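Phosphate-specific transport system accessory protein PhoU homolog (Streptococcus pneumoniae, PDB 2I0M) probably takes part in regulating phosphate uptake, and is seen here as an all-helical, zinc-bound homodimer. Local coordinates at residues E11-Q14 with S15-L19; Q73-D76 with L77-V80; K151-Q154 with I155-Y159. One frame throughout, in Å; residues are numbered along the deposited sequence.

Interaction 1. Residues E11-Q14 with S15-L19; sequences ELEQ and SFLGL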
loop_
_atom_site.group_PDB
_atom_site.type_symbol
_atom_site.label_atom_id
_atom_site.label_comp_id
_atom_site.label_asym_id
_atom_site.label_seq_id
_atom_site.Cartn_x
_atom_site.Cartn_y
_atom_site.Cartn_z
ATOM N N GLU A 11 -18.905 19.113 2.473
ATOM C CA GLU A 11 -19.107 18.739 1.070
ATOM C C GLU A 11 -17.928 17.959 0.505
ATOM O O GLU A 11 -18.121 17.025 -0.256
ATOM C CB GLU A 11 -19.432 19.969 0.212
ATOM C CG GLU A 11 -20.929 20.282 0.154
ATOM C CD GLU A 11 -21.243 21.746 -0.158
ATOM O OE1 GLU A 11 -22.399 22.171 0.092
ATOM O OE2 GLU A 11 -20.350 22.476 -0.651
ATOM N N LEU A 12 -16.709 18.336 0.898
ATOM C CA LEU A 12 -15.509 17.576 0.549
ATOM C C LEU A 12 -15.554 16.161 1.131
ATOM O O LEU A 12 -15.181 15.196 0.468
ATOM C CB LEU A 12 -14.238 18.294 1.032
ATOM C CG LEU A 12 -12.882 18.030 0.349
ATOM C CD1 LEU A 12 -11.758 18.062 1.381
ATOM C CD2 LEU A 12 -12.835 16.730 -0.430
ATOM N N GLU A 13 -16.010 16.033 2.366
ATOM C CA GLU A 13 -16.200 14.701 2.942
ATOM C C GLU A 13 -17.197 13.833 2.146
ATOM O O GLU A 13 -17.013 12.618 2.032
ATOM C CB GLU A 13 -16.636 14.804 4.397
ATOM C CG GLU A 13 -16.711 13.462 5.098
ATOM C CD GLU A 13 -16.745 13.606 6.602
ATOM O OE1 GLU A 13 -17.698 14.211 7.136
ATOM O OE2 GLU A 13 -15.801 13.114 7.247
ATOM N N GLN A 14 -18.242 14.455 1.605
ATOM C CA GLN A 14 -19.252 13.708 0.861
ATOM C C GLN A 14 -18.718 13.223 -0.480
ATOM O O GLN A 14 -19.059 12.113 -0.910
ATOM C CB GLN A 14 -20.555 14.514 0.681
ATOM C CG GLN A 14 -21.433 14.581 1.942
ATOM C CD GLN A 14 -21.871 13.206 2.462
ATOM O OE1 GLN A 14 -21.646 12.866 3.627
ATOM N NE2 GLN A 14 -22.493 12.423 1.600
ATOM N N SER A 15 -17.898 14.055 -1.131
ATOM C CA SER A 15 -17.183 13.656 -2.348
ATOM C C SER A 15 -16.360 12.394 -2.111
ATOM O O SER A 15 -16.391 11.469 -2.920
ATOM C CB SER A 15 -16.245 14.772 -2.834
ATOM O OG SER A 15 -16.975 15.871 -3.349
ATOM N N PHE A 16 -15.633 12.378 -0.995
ATOM C CA PHE A 16 -14.773 11.267 -0.591
ATOM C C PHE A 16 -15.556 9.976 -0.278
ATOM O O PHE A 16 -15.177 8.896 -0.728
ATOM C CB PHE A 16 -13.887 11.718 0.586
ATOM C CG PHE A 16 -13.183 10.594 1.284
ATOM C CD1 PHE A 16 -13.698 10.070 2.465
ATOM C CD2 PHE A 16 -12.004 10.044 0.748
ATOM C CE1 PHE A 16 -13.065 9.026 3.098
ATOM C CE2 PHE A 16 -11.369 8.983 1.377
ATOM C CZ PHE A 16 -11.883 8.478 2.560
ATOM N N LEU A 17 -16.651 10.089 0.474
ATOM C CA LEU A 17 -17.552 8.942 0.707
ATOM C C LEU A 17 -18.181 8.397 -0.585
ATOM O O LEU A 17 -18.282 7.170 -0.759
ATOM C CB LEU A 17 -18.646 9.274 1.743
ATOM C CG LEU A 17 -18.132 9.763 3.102
ATOM C CD1 LEU A 17 -19.309 10.126 3.976
ATOM C CD2 LEU A 17 -17.268 8.742 3.788
ATOM N N GLY A 18 -18.586 9.311 -1.476
ATOM C CA GLY A 18 -19.002 8.967 -2.846
ATOM C C GLY A 18 -17.964 8.094 -3.544
ATOM O O GLY A 18 -18.293 7.031 -4.063
ATOM N N LEU A 19 -16.700 8.522 -3.522
ATOM C CA LEU A 19 -15.615 7.724 -4.069
ATOM C C LEU A 19 -15.527 6.359 -3.395
ATOM O O LEU A 19 -15.367 5.354 -4.068
ATOM C CB LEU A 19 -14.271 8.438 -3.905
ATOM C CG LEU A 19 -13.283 8.541 -5.074
ATOM C CD1 LEU A 19 -11.791 8.645 -4.594
ATOM C CD2 LEU A 19 -13.471 7.475 -6.198
#
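The Phe-16 ring meets the preceding turn at its edge. Glu-13 O lies there, near the ring plane. Phe-16 CB is 3.6 Å from that oxygen. CG is anti to the backbone N (chi1 167°), which carries the ring away from residues 11-14. It meets the ring of Phe-137, the planes at about 45°, and touches Ser-86 and Leu-90 of helix 74-105.

The other flat group is the Gln-14 amide. The chain bends at chi2 (-59°), and OE1 comes to 3.6 Å from Leu-17 CD1, the two side chains crossing at a slant. Leu-17 CG sits close to the backbone, 3.2 Å from Glu-13 O. The Gln-14 side chain is about 4 Å from a bound zinc ion.

Underneath runs regular backbone bonding. Leu-17 N bonds to Glu-13 O at 3.0 Å and Gly-18 N to Gln-14 O at 2.9 Å. Ser-15 N and Phe-16 N bond in the same way to Glu-11 O and Leu-12 O. On the buried side, Leu-12 touches Ile-59 of helix 39-66 and Ile-83 of helix 74-105. This is i to i+4 alpha-helical geometry, with one side of helix 5-35 packed into a helical bundle.

Interaction 2. Residues Q73-D76 with L77-V80; sequences QVSD and LRFV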
loop_
_atom_site.group_PDB
_atom_site.type_symbol
_atom_site.label_atom_id
_atom_site.label_comp_id
_atom_site.label_asym_id
_atom_site.label_seq_id
_atom_site.Cartn_x
_atom_site.Cartn_y
_atom_site.Cartn_z
ATOM N N GLN A 73 -6.672 26.213 9.665
ATOM C CA GLN A 73 -6.410 25.929 11.088
ATOM C C GLN A 73 -6.276 24.438 11.434
ATOM O O GLN A 73 -6.467 23.577 10.577
ATOM C CB GLN A 73 -7.422 26.634 12.005
ATOM C CG GLN A 73 -8.803 26.013 12.051
ATOM C CD GLN A 73 -9.576 26.386 13.306
ATOM O OE1 GLN A 73 -10.779 26.131 13.404
ATOM N NE2 GLN A 73 -8.890 26.991 14.274
ATOM N N VAL A 74 -5.976 24.167 12.706
ATOM C CA VAL A 74 -5.521 22.858 13.222
ATOM C C VAL A 74 -6.272 21.594 12.757
ATOM O O VAL A 74 -5.781 20.870 11.894
ATOM C CB VAL A 74 -5.378 22.883 14.788
ATOM C CG1 VAL A 74 -4.121 23.653 15.204
ATOM C CG2 VAL A 74 -6.627 23.481 15.463
ATOM N N SER A 75 -7.444 21.336 13.335
ATOM C CA SER A 75 -8.247 20.152 13.016
ATOM C C SER A 75 -8.737 20.109 11.570
ATOM O O SER A 75 -9.046 19.038 11.046
ATOM C CB SER A 75 -9.452 20.047 13.959
ATOM O OG SER A 75 -9.056 19.596 15.245
ATOM N N ASP A 76 -8.821 21.273 10.938
ATOM C CA ASP A 76 -9.315 21.369 9.571
ATOM C C ASP A 76 -8.182 21.032 8.626
ATOM O O ASP A 76 -8.395 20.589 7.501
ATOM C CB ASP A 76 -9.847 22.779 9.295
ATOM C CG ASP A 76 -10.916 23.213 10.297
ATOM O OD1 ASP A 76 -11.788 22.392 10.660
ATOM O OD2 ASP A 76 -10.883 24.384 10.721
ATOM N N LEU A 77 -6.968 21.245 9.110
ATOM C CA LEU A 77 -5.770 20.952 8.360
ATOM C C LEU A 77 -5.568 19.443 8.317
ATOM O O LEU A 77 -5.356 18.858 7.258
ATOM C CB LEU A 77 -4.589 21.647 9.026
ATOM C CG LEU A 77 -3.356 21.980 8.200
ATOM C CD1 LEU A 77 -2.276 20.922 8.425
ATOM C CD2 LEU A 77 -3.702 22.159 6.719
ATOM N N ARG A 78 -5.660 18.826 9.490
ATOM C CA ARG A 78 -5.624 17.378 9.627
ATOM C C ARG A 78 -6.712 16.740 8.784
ATOM O O ARG A 78 -6.525 15.652 8.246
ATOM C CB ARG A 78 -5.785 16.965 11.097
ATOM C CG ARG A 78 -4.752 17.610 12.022
ATOM C CD ARG A 78 -4.314 16.673 13.135
ATOM N NE ARG A 78 -5.398 16.334 14.054
ATOM C CZ ARG A 78 -5.745 17.047 15.122
ATOM N NH1 ARG A 78 -5.113 18.176 15.420
ATOM N NH2 ARG A 78 -6.743 16.634 15.890
ATOM N N PHE A 79 -7.834 17.435 8.655
ATOM C CA PHE A 79 -8.970 16.909 7.926
ATOM C C PHE A 79 -8.681 16.820 6.440
ATOM O O PHE A 79 -8.743 15.753 5.880
ATOM C CB PHE A 79 -10.257 17.708 8.175
ATOM C CG PHE A 79 -11.413 17.217 7.353
ATOM C CD1 PHE A 79 -12.167 16.123 7.777
ATOM C CD2 PHE A 79 -11.718 17.807 6.133
ATOM C CE1 PHE A 79 -13.222 15.651 7.025
ATOM C CE2 PHE A 79 -12.758 17.333 5.366
ATOM C CZ PHE A 79 -13.520 16.255 5.811
ATOM N N VAL A 80 -8.373 17.954 5.815
ATOM C CA VAL A 80 -8.078 18.009 4.383
ATOM C C VAL A 80 -6.909 17.053 4.016
ATOM O O VAL A 80 -6.953 16.385 2.973
ATOM C CB VAL A 80 -7.836 19.472 3.926
ATOM C CG1 VAL A 80 -7.345 19.541 2.502
ATOM C CG2 VAL A 80 -9.103 20.290 4.079
#
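Arg-78 folds back over the preceding turn, with one face of its guanidinium lying on Ser-75 CA. Bends at chi2 (-144°) and chi3 (-65°) bring the group there. Its aliphatic part runs past the backbone, and CG is 3.4 Å from Val-74 O. Ser-75 OG lies 3.8 Å from Arg-78 NH2, a near approach rather than a bond. The polar end of the arginine is held from elsewhere. NH2 bonds to Leu-207 O, and NE makes a weak bond to Tyr-206 O, both on helix 177-209. The side chain therefore reaches from the start of one helix to the last turn of another.

Leu-77 and Phe-79 leave the turn in different directions. Leu-77 CB sits 3.1 Å from Gln-73 O, and the end of the side chain then leads away, to Leu-67 and to Ala-64 of the second subunit. Phe-79 CB sits 3.4 Å from Ser-75 O. A chi1 of 176° turns its ring off the turn, and the side chain touches Glu-13 of helix 5-35.

The residues form the first two turns of helix 74-105, with Gln-73 at the N-cap position. The backbone bonding is uneven. Leu-77 N makes weak bonds to both Gln-73 O and Val-74 O. Val-74 O also accepts Arg-78 N at 3.2 Å. The bond from Phe-79 N to Ser-75 O is weak.

Val-80 N bonds to Asp-76 O at 3.1 Å. Val-80 CG2 touches the same oxygen at 3.5 Å. Asp-76 and Val-80 both pack on Leu-9 of helix 5-35, and Asp-76 also touches Phe-5.

Interaction 3. Residues K151-Q154 with I155-Y159; sequences KDEQ and IDQYY. With ZN (zinc ion), chain B.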
loop_
_atom_site.group_PDB
_atom_site.type_symbol
_atom_site.label_atom_id
_atom_site.label_comp_id
_atom_site.label_asym_id
_atom_site.label_seq_id
_atom_site.Cartn_x
_atom_site.Cartn_y
_atom_site.Cartn_z
ATOM N N LYS A 151 -9.761 -6.105 12.417
ATOM C CA LYS A 151 -10.266 -7.228 11.608
ATOM C C LYS A 151 -9.324 -7.666 10.480
ATOM O O LYS A 151 -9.510 -8.731 9.905
ATOM C CB LYS A 151 -11.652 -6.920 11.052
ATOM C CG LYS A 151 -12.716 -6.826 12.129
ATOM C CD LYS A 151 -14.055 -6.411 11.533
ATOM C CE LYS A 151 -15.132 -6.380 12.610
ATOM N NZ LYS A 151 -16.470 -6.545 11.995
ATOM N N ASP A 152 -8.321 -6.844 10.180
ATOM C CA ASP A 152 -7.289 -7.192 9.201
ATOM C C ASP A 152 -6.442 -8.391 9.626
ATOM O O ASP A 152 -5.977 -9.140 8.765
ATOM C CB ASP A 152 -6.397 -5.986 8.894
ATOM C CG ASP A 152 -5.553 -6.180 7.645
ATOM O OD1 ASP A 152 -6.099 -6.489 6.568
ATOM O OD2 ASP A 152 -4.326 -6.015 7.749
ATOM N N GLU A 153 -6.238 -8.572 10.937
ATOM C CA GLU A 153 -5.631 -9.803 11.470
ATOM C C GLU A 153 -6.279 -11.038 10.841
ATOM O O GLU A 153 -5.582 -11.921 10.357
ATOM C CB GLU A 153 -5.723 -9.879 13.012
ATOM C CG GLU A 153 -4.645 -10.784 13.667
ATOM C CD GLU A 153 -4.877 -11.086 15.169
ATOM O OE1 GLU A 153 -5.724 -10.431 15.824
ATOM O OE2 GLU A 153 -4.199 -11.991 15.708
ATOM N N GLN A 154 -7.612 -11.074 10.821
ATOM C CA GLN A 154 -8.353 -12.198 10.237
ATOM C C GLN A 154 -8.122 -12.381 8.730
ATOM O O GLN A 154 -7.999 -13.517 8.250
ATOM C CB GLN A 154 -9.851 -12.090 10.533
ATOM C CG GLN A 154 -10.235 -12.512 11.933
ATOM C CD GLN A 154 -10.364 -11.336 12.888
ATOM O OE1 GLN A 154 -9.464 -11.078 13.700
ATOM N NE2 GLN A 154 -11.493 -10.616 12.803
ATOM N N ILE A 155 -8.082 -11.271 7.994
ATOM C CA ILE A 155 -7.798 -11.310 6.562
ATOM C C ILE A 155 -6.402 -11.857 6.259
ATOM O O ILE A 155 -6.233 -12.644 5.319
ATOM C CB ILE A 155 -8.132 -9.970 5.873
ATOM C CG1 ILE A 155 -9.617 -10.004 5.472
ATOM C CG2 ILE A 155 -7.296 -9.746 4.621
ATOM C CD1 ILE A 155 -10.247 -8.709 5.440
ATOM N N ASP A 156 -5.424 -11.472 7.083
ATOM C CA ASP A 156 -4.086 -12.038 7.027
ATOM C C ASP A 156 -4.097 -13.555 7.239
ATOM O O ASP A 156 -3.407 -14.286 6.531
ATOM C CB ASP A 156 -3.171 -11.349 8.047
ATOM C CG ASP A 156 -2.726 -9.961 7.591
ATOM O OD1 ASP A 156 -2.128 -9.219 8.413
ATOM O OD2 ASP A 156 -2.974 -9.610 6.411
ATOM N N GLN A 157 -4.885 -14.013 8.211
ATOM C CA GLN A 157 -5.058 -15.441 8.489
ATOM C C GLN A 157 -5.685 -16.170 7.304
ATOM O O GLN A 157 -5.231 -17.238 6.919
ATOM C CB GLN A 157 -5.890 -15.643 9.752
ATOM C CG GLN A 157 -5.157 -15.237 11.018
ATOM C CD GLN A 157 -6.057 -15.132 12.252
ATOM O OE1 GLN A 157 -5.644 -14.578 13.272
ATOM N NE2 GLN A 157 -7.274 -15.666 12.168
ATOM N N TYR A 158 -6.711 -15.579 6.716
ATOM C CA TYR A 158 -7.243 -16.075 5.454
ATOM C C TYR A 158 -6.155 -16.091 4.389
ATOM O O TYR A 158 -6.031 -17.059 3.650
ATOM C CB TYR A 158 -8.425 -15.231 4.960
ATOM C CG TYR A 158 -9.731 -15.435 5.696
ATOM C CD1 TYR A 158 -10.289 -16.703 5.845
ATOM C CD2 TYR A 158 -10.431 -14.344 6.210
ATOM C CE1 TYR A 158 -11.501 -16.884 6.511
ATOM C CE2 TYR A 158 -11.651 -14.509 6.873
ATOM C CZ TYR A 158 -12.178 -15.782 7.023
ATOM O OH TYR A 158 -13.374 -15.939 7.684
ATOM N N TYR A 159 -5.372 -15.020 4.318
ATOM C CA TYR A 159 -4.314 -14.913 3.318
ATOM C C TYR A 159 -3.308 -16.074 3.383
ATOM O O TYR A 159 -3.003 -16.681 2.360
ATOM C CB TYR A 159 -3.597 -13.551 3.392
ATOM C CG TYR A 159 -2.489 -13.419 2.388
ATOM C CD1 TYR A 159 -2.771 -13.336 1.030
ATOM C CD2 TYR A 159 -1.164 -13.396 2.786
ATOM C CE1 TYR A 159 -1.765 -13.247 0.085
ATOM C CE2 TYR A 159 -0.135 -13.290 1.844
ATOM C CZ TYR A 159 -0.456 -13.214 0.489
ATOM O OH TYR A 159 0.538 -13.103 -0.462
HETATM ZN ZN ZN B . -3.171 -7.506 5.766
#
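Asp-152 and Asp-156 meet through a zinc ion. Asp-156 OD2 binds the metal at 2.2 Å. Asp-152 OD2 stands further off, 2.7 Å from the zinc. Glu-191 and Asp-195 complete the site. The two aspartates are one helical turn apart, and their carboxylate planes are 67° to each other. In Asp-152 a trans first torsion (chi1 -165°) brings the carboxylate toward the following turn.

Like charges come close here. Asp-152 OD2 is 3.9 Å from Asp-156 OD1, and the zinc probably offsets the repulsion. Asp-152 OD1 is buried with no polar partner in the model; Ile-155 CG2 lies 4.0 Å from it.

Backbone hydrogen bonds join the two turns. Asp-156 N bonds to Asp-152 O at 2.9 Å. Gln-157 N bonds to Glu-153 O, and Tyr-158 N to Gln-154 O. The bond from Ile-155 N to Lys-151 O is weak.

In the packing, Tyr-158 CD2 lies 3.3 Å from Gln-154 O. Glu-153 and Gln-157 run past each other on the exposed side, the carboxylate and amide planes 75° apart.

Helix 152-168 packs against helix 177-209 and helix 117-136. Ile-155 touches Ala-194 of the first and Met-129 of the second. Tyr-159 OH hydrogen-bonds to Tyr-159 OH of the second subunit.

In the fold
The three contacts follow one another along the chain. Interactions 1 and 2 are neighbours, with centres 16 Å apart. They touch where Glu-13 OE2 lies 3.6 Å from Phe-79 CE1, so helix 5-35 packs on the start of helix 74-105. Interaction 3 stands apart, in the second PhoU domain of the chain, while interaction 2 is in the first. Its centre is 28 Å from that of interaction 1, on the opposite side of the chain's centre, and 32 Å from that of interaction 2. It alone supplies residues of the Asp-152, Asp-156, Glu-191 and Asp-195 zinc site. In interaction 2, the Phe-79 side chain is about 11 Å from a bound zinc ion.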